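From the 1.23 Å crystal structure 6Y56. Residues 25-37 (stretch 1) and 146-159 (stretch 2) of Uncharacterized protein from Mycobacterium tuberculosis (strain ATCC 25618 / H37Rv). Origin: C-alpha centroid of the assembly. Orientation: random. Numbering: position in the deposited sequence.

Stretch 1 (25-37) DVAQDHLLYLLSQ
Stretch 2 (146-159) PIHKAYGFGLPTLP

How do the two backbones lie against each other? Residues 25-37 belong to a longer helix; phi/psi stay near -60/-43 through Leu35, then loosen to -66/-26 at Ser36 and -82/-14 at Gln37. Stretch 2 runs alongside in the same direction: a 3-10 segment at 146-150, a loop in which Gly152 takes 86/4, then extended backbone that is strand by Leu158. CA-CA distances set the register: Val26 to Ile147 8.3 Å, His30 to Tyr151 8.3 Å, Tyr33 to Leu155 6.1 Å.

What holds the N-terminal part of the helix? Asp29 (chi1 m, -64°) points toward stretch 2, and Tyr151 (chi1 m, chi2 2°) reaches back, its OH donating to Asp29 OD2 at 2.6 Å. The same OD2 accepts from a water at 2.6 Å, which also donates to Asp25 OD2 (2.8 Å) and lies 3.0 Å from His148 NE2. Asp25, with chi1 t, thus joins through solvent. Beside this polar cluster, methyls of Val26 (t) and Ile147 make an apolar contact, Val26 CG2 to Ile147 CD1 at 3.9 Å.

Why does His30 adopt its m rotamer? At chi1 -76° and chi2 65°, its ND1 donates to Val26 O at 2.9 Å, one turn back, holding the ring where it meets two aromatics. Its edge meets the face of Tyr151 (centroids 4.6 Å, planes 59°), while its own face receives the edge of Phe153 (4.8 Å, 88°). A second water bridges His30 NE2 (2.8 Å) and Tyr151 O (2.7 Å).

How do Tyr33 and Phe153 fit? Tyr33 is t (175°, chi2 70°) and Phe153 p (50°, chi2 87°); these angles bring the rings into a face-to-face stack, centroids 4.1 Å apart, planes at 18°. Pro156 CD lies at the edge of the Tyr33 ring, 4.3 Å from Tyr33 CD1.

What closes the far end? Ser36, chi1 p, turns OG back to donate to Tyr33 O at 2.7 Å, leaving Ser36 OG 3.3 Å from Pro156 CB. Leu32 CD2 packs 4.1 Å from Leu158 CD1, an apolar contact; both side chains are m,t.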

ATOM      1  N   ASP A  25       9.559  10.525  -2.072  1.00 12.09           N
ATOM      2  CA  ASP A  25       9.296   9.640  -3.204  1.00 11.56           C
ATOM      3  C   ASP A  25      10.605   9.203  -3.858  1.00 11.49           C
ATOM      4  O   ASP A  25      10.819   8.011  -4.137  1.00 13.02           O
ATOM      5  CB  ASP A  25       8.389  10.366  -4.213  1.00 13.00           C
ATOM      6  CG  ASP A  25       7.983   9.491  -5.387  1.00 15.51           C
ATOM      7  OD1 ASP A  25       7.231   8.522  -5.170  1.00 14.84           O
ATOM      8  OD2 ASP A  25       8.410   9.761  -6.536  1.00 15.81           O
ATOM      9  N   VAL A  26      11.511  10.158  -4.079  1.00 12.49           N
ATOM     10  CA  VAL A  26      12.806   9.837  -4.664  1.00 14.79           C
ATOM     11  C   VAL A  26      13.610   8.948  -3.723  1.00 12.78           C
ATOM     12  O   VAL A  26      14.239   7.969  -4.155  1.00 12.70           O
ATOM     13  CB  VAL A  26      13.566  11.135  -5.004  1.00 13.43           C
ATOM     14  CG1 VAL A  26      14.990  10.833  -5.418  1.00 16.07           C
ATOM     15  CG2 VAL A  26      12.851  11.901  -6.095  1.00 15.83           C
ATOM     16  N   ALA A  27      13.617   9.281  -2.424  1.00 12.69           N
ATOM     17  CA  ALA A  27      14.359   8.481  -1.449  1.00 12.26           C
ATOM     18  C   ALA A  27      13.857   7.044  -1.422  1.00 12.61           C
ATOM     19  O   ALA A  27      14.660   6.104  -1.353  1.00 12.88           O
ATOM     20  CB  ALA A  27      14.252   9.122  -0.065  1.00 14.30           C
ATOM     21  N   GLN A  28      12.536   6.853  -1.492  1.00 12.20           N
ATOM     22  CA  GLN A  28      11.984   5.501  -1.542  1.00 13.46           C
ATOM     23  C   GLN A  28      12.518   4.713  -2.731  1.00 12.47           C
ATOM     24  O   GLN A  28      12.790   3.510  -2.613  1.00 12.79           O
ATOM     25  CB  GLN A  28      10.464   5.556  -1.647  1.00 12.57           C
ATOM     26  CG  GLN A  28       9.753   6.073  -0.435  1.00 11.44           C
ATOM     27  CD  GLN A  28       8.304   6.341  -0.727  1.00 12.72           C
ATOM     28  OE1 GLN A  28       7.940   6.637  -1.869  1.00 13.47           O
ATOM     29  NE2 GLN A  28       7.467   6.247   0.293  1.00 14.71           N
ATOM     30  N   ASP A  29      12.630   5.350  -3.905  1.00 12.08           N
ATOM     31  CA  ASP A  29      13.172   4.641  -5.065  1.00 14.27           C
ATOM     32  C   ASP A  29      14.588   4.167  -4.792  1.00 13.25           C
ATOM     33  O   ASP A  29      14.983   3.069  -5.205  1.00 13.13           O
ATOM     34  CB  ASP A  29      13.205   5.538  -6.303  1.00 14.35           C
ATOM     35  CG  ASP A  29      11.834   5.956  -6.768  1.00 15.77           C
ATOM     36  OD1 ASP A  29      10.827   5.324  -6.370  1.00 16.34           O
ATOM     37  OD2 ASP A  29      11.772   6.922  -7.543  1.00 14.96           O
ATOM     38  N   HIS A  30      15.368   5.002  -4.111  1.00 13.00           N
ATOM     39  CA  HIS A  30      16.740   4.651  -3.770  1.00 14.41           C
ATOM     40  C   HIS A  30      16.775   3.501  -2.772  1.00 13.12           C
ATOM     41  O   HIS A  30      17.607   2.595  -2.898  1.00 14.06           O
ATOM     42  CB  HIS A  30      17.475   5.884  -3.232  1.00 13.93           C
ATOM     43  CG  HIS A  30      17.879   6.859  -4.296  1.00 15.02           C
ATOM     44  ND1 HIS A  30      16.966   7.556  -5.056  1.00 14.85           N
ATOM     45  CD2 HIS A  30      19.103   7.243  -4.735  1.00 16.45           C
ATOM     46  CE1 HIS A  30      17.607   8.326  -5.921  1.00 17.78           C
ATOM     47  NE2 HIS A  30      18.906   8.151  -5.747  1.00 17.74           N
ATOM     48  N   LEU A  31      15.875   3.513  -1.783  1.00 13.34           N
ATOM     49  CA  LEU A  31      15.821   2.434  -0.801  1.00 14.41           C
ATOM     50  C   LEU A  31      15.412   1.125  -1.460  1.00 13.70           C
ATOM     51  O   LEU A  31      15.999   0.070  -1.185  1.00 13.14           O
ATOM     52  CB  LEU A  31      14.843   2.805   0.316  1.00 13.96           C
ATOM     53  CG  LEU A  31      14.643   1.850   1.505  1.00 15.64           C
ATOM     54  CD1 LEU A  31      14.061   2.584   2.685  1.00 16.75           C
ATOM     55  CD2 LEU A  31      13.700   0.686   1.172  1.00 23.96           C
ATOM     56  N   LEU A  32      14.415   1.178  -2.344  1.00 12.78           N
ATOM     57  CA  LEU A  32      13.972  -0.027  -3.036  1.00 13.03           C
ATOM     58  C   LEU A  32      15.071  -0.575  -3.938  1.00 12.56           C
ATOM     59  O   LEU A  32      15.248  -1.796  -4.036  1.00 13.52           O
ATOM     60  CB  LEU A  32      12.681   0.264  -3.801  1.00 13.27           C
ATOM     61  CG  LEU A  32      11.451   0.489  -2.908  1.00 12.50           C
ATOM     62  CD1 LEU A  32      10.326   1.173  -3.690  1.00 13.29           C
ATOM     63  CD2 LEU A  32      10.969  -0.822  -2.319  1.00 14.06           C
ATOM     64  N   TYR A  33      15.851   0.308  -4.560  1.00 13.44           N
ATOM     65  CA  TYR A  33      17.010  -0.147  -5.323  1.00 13.88           C
ATOM     66  C   TYR A  33      17.992  -0.889  -4.424  1.00 13.77           C
ATOM     67  O   TYR A  33      18.460  -1.984  -4.756  1.00 14.14           O
ATOM     68  CB  TYR A  33      17.696   1.051  -5.986  1.00 16.01           C
ATOM     69  CG  TYR A  33      18.989   0.682  -6.695  1.00 16.30           C
ATOM     70  CD1 TYR A  33      18.969  -0.077  -7.856  1.00 18.63           C
ATOM     71  CD2 TYR A  33      20.223   1.079  -6.196  1.00 19.52           C
ATOM     72  CE1 TYR A  33      20.136  -0.427  -8.511  1.00 20.38           C
ATOM     73  CE2 TYR A  33      21.401   0.730  -6.857  1.00 20.53           C
ATOM     74  CZ  TYR A  33      21.340  -0.024  -8.002  1.00 20.45           C
ATOM     75  OH  TYR A  33      22.498  -0.371  -8.661  1.00 28.40           O
ATOM     76  N   LEU A  34      18.318  -0.313  -3.271  1.00 13.55           N
ATOM     77  CA  LEU A  34      19.217  -0.990  -2.341  1.00 14.63           C
ATOM     78  C   LEU A  34      18.700  -2.374  -1.969  1.00 15.51           C
ATOM     79  O   LEU A  34      19.438  -3.364  -2.026  1.00 15.40           O
ATOM     80  CB  LEU A  34      19.374  -0.129  -1.091  1.00 18.26           C
ATOM     81  CG  LEU A  34      20.080  -0.839   0.063  1.00 23.97           C
ATOM     82  CD1 LEU A  34      21.567  -0.962  -0.230  1.00 26.15           C
ATOM     83  CD2 LEU A  34      19.805  -0.124   1.378  1.00 23.34           C
ATOM     84  N   LEU A  35      17.424  -2.468  -1.595  1.00 13.33           N
ATOM     85  CA  LEU A  35      16.862  -3.764  -1.229  1.00 13.05           C
ATOM     86  C   LEU A  35      16.960  -4.745  -2.386  1.00 13.39           C
ATOM     87  O   LEU A  35      17.276  -5.925  -2.186  1.00 15.47           O
ATOM     88  CB  LEU A  35      15.400  -3.610  -0.815  1.00 13.47           C
ATOM     89  CG  LEU A  35      15.138  -2.832   0.476  1.00 14.92           C
ATOM     90  CD1 LEU A  35      13.663  -2.907   0.827  1.00 17.52           C
ATOM     91  CD2 LEU A  35      15.972  -3.350   1.643  1.00 18.76           C
ATOM     92  N   SER A  36      16.709  -4.274  -3.611  1.00 13.84           N
ATOM     93  CA  SER A  36      16.710  -5.181  -4.752  1.00 15.55           C
ATOM     94  C   SER A  36      18.097  -5.738  -5.015  1.00 16.83           C
ATOM     95  O   SER A  36      18.233  -6.825  -5.587  1.00 17.63           O
ATOM     96  CB  SER A  36      16.209  -4.469  -6.002  1.00 13.96           C
ATOM     97  OG  SER A  36      17.177  -3.562  -6.515  1.00 15.62           O
ATOM     98  N   GLN A  37      19.129  -5.007  -4.621  1.00 15.01           N
ATOM     99  CA  GLN A  37      20.491  -5.470  -4.834  1.00 17.36           C
ATOM    100  C   GLN A  37      20.963  -6.444  -3.769  1.00 20.23           C
ATOM    101  O   GLN A  37      21.985  -7.106  -3.980  1.00 22.98           O
ATOM    102  CB  GLN A  37      21.453  -4.280  -4.885  1.00 21.81           C
ATOM    103  CG  GLN A  37      21.325  -3.423  -6.142  1.00 26.12           C
ATOM    104  CD  GLN A  37      21.964  -4.067  -7.370  1.00 30.63           C
ATOM    105  OE1 GLN A  37      21.271  -4.541  -8.273  1.00 31.82           O
ATOM    106  NE2 GLN A  37      23.294  -4.080  -7.410  1.00 37.66           N
ATOM    107  N   PRO A 146      10.337  11.283 -15.307  1.00 17.64           N
ATOM    108  CA  PRO A 146      11.508  12.078 -15.731  1.00 19.41           C
ATOM    109  C   PRO A 146      12.663  12.123 -14.737  1.00 18.24           C
ATOM    110  O   PRO A 146      13.829  11.992 -15.136  1.00 19.76           O
ATOM    111  CB  PRO A 146      10.899  13.464 -15.987  1.00 21.11           C
ATOM    112  CG  PRO A 146       9.504  13.167 -16.425  1.00 20.02           C
ATOM    113  CD  PRO A 146       9.069  11.983 -15.574  1.00 18.98           C
ATOM    114  N   ILE A 147      12.379  12.303 -13.447  1.00 16.25           N
ATOM    115  CA  ILE A 147      13.456  12.432 -12.479  1.00 17.31           C
ATOM    116  C   ILE A 147      14.295  11.166 -12.380  1.00 16.26           C
ATOM    117  O   ILE A 147      15.449  11.233 -11.958  1.00 16.93           O
ATOM    118  CB  ILE A 147      12.906  12.864 -11.102  1.00 16.18           C
ATOM    119  CG1 ILE A 147      14.019  13.454 -10.221  1.00 18.68           C
ATOM    120  CG2 ILE A 147      12.158  11.688 -10.423  1.00 17.07           C
ATOM    121  CD1 ILE A 147      13.522  14.326  -9.089  1.00 18.89           C
ATOM    122  N   HIS A 148      13.756  10.008 -12.775  1.00 16.53           N
ATOM    123  CA  HIS A 148      14.540   8.776 -12.707  1.00 17.40           C
ATOM    124  C   HIS A 148      15.794   8.856 -13.562  1.00 18.30           C
ATOM    125  O   HIS A 148      16.772   8.153 -13.290  1.00 19.23           O
ATOM    126  CB  HIS A 148      13.714   7.567 -13.144  1.00 16.98           C
ATOM    127  CG  HIS A 148      12.505   7.314 -12.298  1.00 15.49           C
ATOM    128  ND1 HIS A 148      11.519   6.433 -12.678  1.00 16.36           N
ATOM    129  CD2 HIS A 148      12.133   7.801 -11.092  1.00 15.55           C
ATOM    130  CE1 HIS A 148      10.586   6.390 -11.744  1.00 14.79           C
ATOM    131  NE2 HIS A 148      10.929   7.217 -10.774  1.00 15.58           N
ATOM    132  N   LYS A 149      15.785   9.700 -14.597  1.00 18.31           N
ATOM    133  CA  LYS A 149      16.967   9.843 -15.445  1.00 20.15           C
ATOM    134  C   LYS A 149      18.153  10.433 -14.695  1.00 23.99           C
ATOM    135  O   LYS A 149      19.293  10.308 -15.158  1.00 25.81           O
ATOM    136  CB  LYS A 149      16.632  10.715 -16.660  1.00 23.82           C
ATOM    137  CG  LYS A 149      15.630  10.090 -17.615  1.00 30.60           C
ATOM    138  CD  LYS A 149      15.573  10.849 -18.933  1.00 37.32           C
ATOM    139  CE  LYS A 149      14.540  11.964 -18.878  1.00 33.01           C
ATOM    140  NZ  LYS A 149      15.121  13.309 -19.157  1.00 42.08           N
ATOM    141  N   ALA A 150      17.923  11.063 -13.551  1.00 18.53           N
ATOM    142  CA  ALA A 150      19.000  11.685 -12.793  1.00 20.18           C
ATOM    143  C   ALA A 150      19.597  10.779 -11.725  1.00 23.09           C
ATOM    144  O   ALA A 150      20.516  11.209 -11.015  1.00 21.55           O
ATOM    145  CB  ALA A 150      18.514  12.982 -12.143  1.00 20.97           C
ATOM    146  N   TYR A 151      19.111   9.540 -11.595  1.00 18.89           N
ATOM    147  CA  TYR A 151      19.491   8.716 -10.451  1.00 19.11           C
ATOM    148  C   TYR A 151      20.906   8.159 -10.569  1.00 21.83           C
ATOM    149  O   TYR A 151      21.597   8.006  -9.556  1.00 21.95           O
ATOM    150  CB  TYR A 151      18.507   7.556 -10.283  1.00 17.45           C
ATOM    151  CG  TYR A 151      17.156   7.929  -9.707  1.00 15.39           C
ATOM    152  CD1 TYR A 151      16.839   9.246  -9.395  1.00 17.97           C
ATOM    153  CD2 TYR A 151      16.199   6.947  -9.475  1.00 14.28           C
ATOM    154  CE1 TYR A 151      15.595   9.578  -8.862  1.00 15.74           C
ATOM    155  CE2 TYR A 151      14.964   7.269  -8.956  1.00 15.74           C
ATOM    156  CZ  TYR A 151      14.669   8.576  -8.638  1.00 14.34           C
ATOM    157  OH  TYR A 151      13.431   8.875  -8.112  1.00 14.66           O
ATOM    158  N   GLY A 152      21.341   7.812 -11.775  1.00 21.95           N
ATOM    159  CA  GLY A 152      22.625   7.161 -11.936  1.00 26.60           C
ATOM    160  C   GLY A 152      22.609   5.653 -11.773  1.00 27.15           C
ATOM    161  O   GLY A 152      23.677   5.028 -11.803  1.00 28.76           O
ATOM    162  N   PHE A 153      21.439   5.052 -11.577  1.00 18.46           N
ATOM    163  CA  PHE A 153      21.259   3.608 -11.634  1.00 20.10           C
ATOM    164  C   PHE A 153      19.889   3.359 -12.241  1.00 17.96           C
ATOM    165  O   PHE A 153      19.046   4.255 -12.282  1.00 19.07           O
ATOM    166  CB  PHE A 153      21.327   2.970 -10.238  1.00 20.87           C
ATOM    167  CG  PHE A 153      20.441   3.639  -9.229  1.00 20.56           C
ATOM    168  CD1 PHE A 153      19.114   3.263  -9.093  1.00 18.13           C
ATOM    169  CD2 PHE A 153      20.927   4.669  -8.433  1.00 20.86           C
ATOM    170  CE1 PHE A 153      18.293   3.886  -8.172  1.00 18.68           C
ATOM    171  CE2 PHE A 153      20.106   5.297  -7.505  1.00 20.12           C
ATOM    172  CZ  PHE A 153      18.790   4.904  -7.381  1.00 18.68           C
ATOM    173  N   GLY A 154      19.683   2.140 -12.730  1.00 19.50           N
ATOM    174  CA  GLY A 154      18.381   1.733 -13.227  1.00 18.25           C
ATOM    175  C   GLY A 154      17.541   1.132 -12.110  1.00 17.65           C
ATOM    176  O   GLY A 154      18.043   0.398 -11.264  1.00 18.86           O
ATOM    177  N   LEU A 155      16.251   1.457 -12.122  1.00 17.60           N
ATOM    178  CA  LEU A 155      15.369   0.955 -11.083  1.00 15.61           C
ATOM    179  C   LEU A 155      15.077  -0.531 -11.307  1.00 16.37           C
ATOM    180  O   LEU A 155      15.042  -1.004 -12.446  1.00 18.29           O
ATOM    181  CB  LEU A 155      14.071   1.757 -11.071  1.00 15.46           C
ATOM    182  CG  LEU A 155      14.274   3.153 -10.465  1.00 16.08           C
ATOM    183  CD1 LEU A 155      13.124   4.070 -10.820  1.00 16.91           C
ATOM    184  CD2 LEU A 155      14.481   3.093  -8.953  1.00 17.44           C
ATOM    185  N   PRO A 156      14.862  -1.284 -10.234  1.00 15.39           N
ATOM    186  CA  PRO A 156      14.701  -2.734 -10.354  1.00 14.63           C
ATOM    187  C   PRO A 156      13.292  -3.114 -10.788  1.00 15.62           C
ATOM    188  O   PRO A 156      12.369  -2.298 -10.815  1.00 16.17           O
ATOM    189  CB  PRO A 156      14.935  -3.204  -8.915  1.00 17.11           C
ATOM    190  CG  PRO A 156      14.414  -2.067  -8.074  1.00 16.96           C
ATOM    191  CD  PRO A 156      14.874  -0.844  -8.826  1.00 15.21           C
ATOM    192  N   THR A 157      13.139  -4.388 -11.121  1.00 15.43           N
ATOM    193  CA  THR A 157      11.818  -4.991 -11.169  1.00 15.21           C
ATOM    194  C   THR A 157      11.588  -5.694  -9.843  1.00 14.74           C
ATOM    195  O   THR A 157      12.511  -6.290  -9.278  1.00 16.26           O
ATOM    196  CB  THR A 157      11.673  -5.970 -12.338  1.00 15.89           C
ATOM    197  OG1 THR A 157      12.644  -7.027 -12.251  1.00 17.63           O
ATOM    198  CG2 THR A 157      11.839  -5.245 -13.658  1.00 17.83           C
ATOM    199  N   LEU A 158      10.362  -5.583  -9.329  1.00 14.22           N
ATOM    200  CA  LEU A 158      10.053  -6.102  -8.003  1.00 13.76           C
ATOM    201  C   LEU A 158       8.760  -6.902  -8.056  1.00 12.12           C
ATOM    202  O   LEU A 158       7.831  -6.527  -8.778  1.00 12.62           O
ATOM    203  CB  LEU A 158       9.854  -4.946  -7.010  1.00 15.35           C
ATOM    204  CG  LEU A 158      11.103  -4.124  -6.681  1.00 15.46           C
ATOM    205  CD1 LEU A 158      10.699  -2.970  -5.788  1.00 19.86           C
ATOM    206  CD2 LEU A 158      12.134  -4.996  -6.005  1.00 18.33           C
ATOM    207  N   PRO A 159       8.662  -7.987  -7.292  1.00 11.02           N
ATOM    208  CA  PRO A 159       7.368  -8.659  -7.123  1.00 12.35           C
ATOM    209  C   PRO A 159       6.431  -7.773  -6.324  1.00 12.21           C
ATOM    210  O   PRO A 159       6.754  -7.328  -5.221  1.00 12.27           O
ATOM    211  CB  PRO A 159       7.714  -9.941  -6.360  1.00 14.06           C
ATOM    212  CG  PRO A 159       9.033  -9.710  -5.795  1.00 19.59           C
ATOM    213  CD  PRO A 159       9.754  -8.664  -6.584  1.00 13.24           C
TER
HETATM  214  O   HOH W   1       9.422   7.795  -8.197  1.00 18.35           O
HETATM  215  O   HOH W   2      20.992   9.239  -7.198  1.00 25.52           O